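Local atomic coordinates of lipoprotein (Clostridium difficile, PDB entry 4OTE), a protein that probably binds methionine outside the cell membrane as the substrate-binding lipoprotein of an ABC-type methionine uptake system, and carries zinc ions in the crystal. Residues G16-L19 and L20-L23. Residues are numbered along the deposited sequence; the frame is centred on the assembly and turned at random.
Sequences GGEL and LEEL. With ZN (zinc ion), chain G; ZN (zinc ion), chain H.
Glu-18 and Glu-22, one helical turn apart, share a zinc ion: OE2 of Glu-18 lies 2.1 Å from the metal and OE2 of Glu-22 2.0 Å. Spacing i to i+4 puts two carboxylates on one helix face, the classic helical arrangement for metal binding. Their planes stand 67° apart, and the two OE2 atoms approach to 3.1 Å, a separation of like oxygens that the shared cation explains. Glu-18 reaches the zinc by an extended first torsion (chi1 170°); a bend at chi2 then turns its carboxylate forward, toward Glu-22 and the metal. Its OE1 stays 2.8 Å from the zinc, a much longer approach. Lys-232 hydrogen-bonds to OE2 of Glu-18 and probably offsets part of the remaining negative charge. This metal-bearing side is the looser one, its three glutamates only partly buried; OE2 of Glu-21 holds a second zinc at 2.0 Å, its end leading off to that separate site. Each zinc also takes one ligand atom from outside the two segments.

The buried face is apolar and tighter. CD1 of Leu-19 meets CD1 of Leu-23 at 3.6 Å, two branched ends crossing at an angle. Backbone i to i+4 hydrogen bonds join the turns, from Leu-20 N to Gly-16 O (2.9 Å) down to a weak bond from Leu-23 N to Leu-19 O, bent to 126°. Leu-19 and Leu-23 pack on Leu-220 of helix 211-220 and Leu-228 of helix 223-233, while Leu-20 turns to Val-9 and Ala-11 of strand 6-12 and Leu-34 and Val-36 of strand 33-39, seating helix 13-22 against the parallel strands.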
loop_
_atom_site.group_PDB
_atom_site.type_symbol
_atom_site.label_atom_id
_atom_site.label_comp_id
_atom_site.label_asym_id
_atom_site.label_seq_id
_atom_site.Cartn_x
_atom_site.Cartn_y
_atom_site.Cartn_z
ATOM N N GLY A 16 -5.216 -4.240 -6.352
ATOM C CA GLY A 16 -4.636 -4.825 -7.559
ATOM C C GLY A 16 -5.314 -6.081 -8.072
ATOM O O GLY A 16 -5.481 -6.250 -9.286
ATOM N N GLY A 17 -5.696 -6.967 -7.156
ATOM C CA GLY A 17 -6.334 -8.230 -7.525
ATOM C C GLY A 17 -7.644 -8.021 -8.263
ATOM O O GLY A 17 -7.846 -8.559 -9.352
ATOM N N GLU A 18 -8.523 -7.215 -7.675
ATOM C CA GLU A 18 -9.843 -6.953 -8.244
ATOM C C GLU A 18 -9.748 -6.104 -9.517
ATOM O O GLU A 18 -10.551 -6.283 -10.430
ATOM C CB GLU A 18 -10.754 -6.306 -7.186
ATOM C CG GLU A 18 -12.092 -5.749 -7.668
ATOM C CD GLU A 18 -12.976 -6.749 -8.401
ATOM O OE1 GLU A 18 -12.736 -7.970 -8.319
ATOM O OE2 GLU A 18 -13.938 -6.302 -9.067
ATOM N N LEU A 19 -8.759 -5.209 -9.585
ATOM C CA LEU A 19 -8.493 -4.450 -10.812
ATOM C C LEU A 19 -8.094 -5.394 -11.950
ATOM O O LEU A 19 -8.661 -5.330 -13.041
ATOM C CB LEU A 19 -7.406 -3.398 -10.582
ATOM C CG LEU A 19 -6.857 -2.666 -11.813
ATOM C CD1 LEU A 19 -7.972 -1.972 -12.590
ATOM C CD2 LEU A 19 -5.780 -1.666 -11.413
ATOM N N LEU A 20 -7.131 -6.277 -11.686
ATOM C CA LEU A 20 -6.713 -7.271 -12.674
ATOM C C LEU A 20 -7.882 -8.149 -13.137
ATOM O O LEU A 20 -8.016 -8.416 -14.331
ATOM C CB LEU A 20 -5.583 -8.148 -12.125
ATOM C CG LEU A 20 -4.202 -7.495 -12.014
ATOM C CD1 LEU A 20 -3.293 -8.305 -11.103
ATOM C CD2 LEU A 20 -3.568 -7.309 -13.383
ATOM N N GLU A 21 -8.725 -8.584 -12.198
ATOM C CA GLU A 21 -9.871 -9.439 -12.524
ATOM C C GLU A 21 -10.806 -8.747 -13.508
ATOM O O GLU A 21 -11.272 -9.364 -14.464
ATOM C CB GLU A 21 -10.665 -9.827 -11.266
ATOM C CG GLU A 21 -9.973 -10.806 -10.324
ATOM C CD GLU A 21 -9.900 -12.232 -10.845
ATOM O OE1 GLU A 21 -10.402 -12.507 -11.955
ATOM O OE2 GLU A 21 -9.343 -13.099 -10.129
ATOM N N GLU A 22 -11.074 -7.465 -13.272
ATOM C CA GLU A 22 -11.957 -6.696 -14.147
ATOM C C GLU A 22 -11.303 -6.332 -15.482
ATOM O O GLU A 22 -11.991 -5.926 -16.405
ATOM C CB GLU A 22 -12.455 -5.436 -13.435
ATOM C CG GLU A 22 -13.362 -5.719 -12.245
ATOM C CD GLU A 22 -14.708 -6.304 -12.639
ATOM O OE1 GLU A 22 -15.101 -6.182 -13.816
ATOM O OE2 GLU A 22 -15.395 -6.884 -11.772
ATOM N N LEU A 23 -9.984 -6.483 -15.576
ATOM C CA LEU A 23 -9.249 -6.242 -16.823
ATOM C C LEU A 23 -9.014 -7.510 -17.655
ATOM O O LEU A 23 -8.413 -7.433 -18.729
ATOM C CB LEU A 23 -7.903 -5.574 -16.520
ATOM C CG LEU A 23 -7.981 -4.116 -16.079
ATOM C CD1 LEU A 23 -6.645 -3.663 -15.509
ATOM C CD2 LEU A 23 -8.406 -3.219 -17.233
HETATM ZN ZN ZN G . -14.945 -7.837 -10.027
HETATM ZN ZN ZN H . -9.595 -15.003 -10.779
#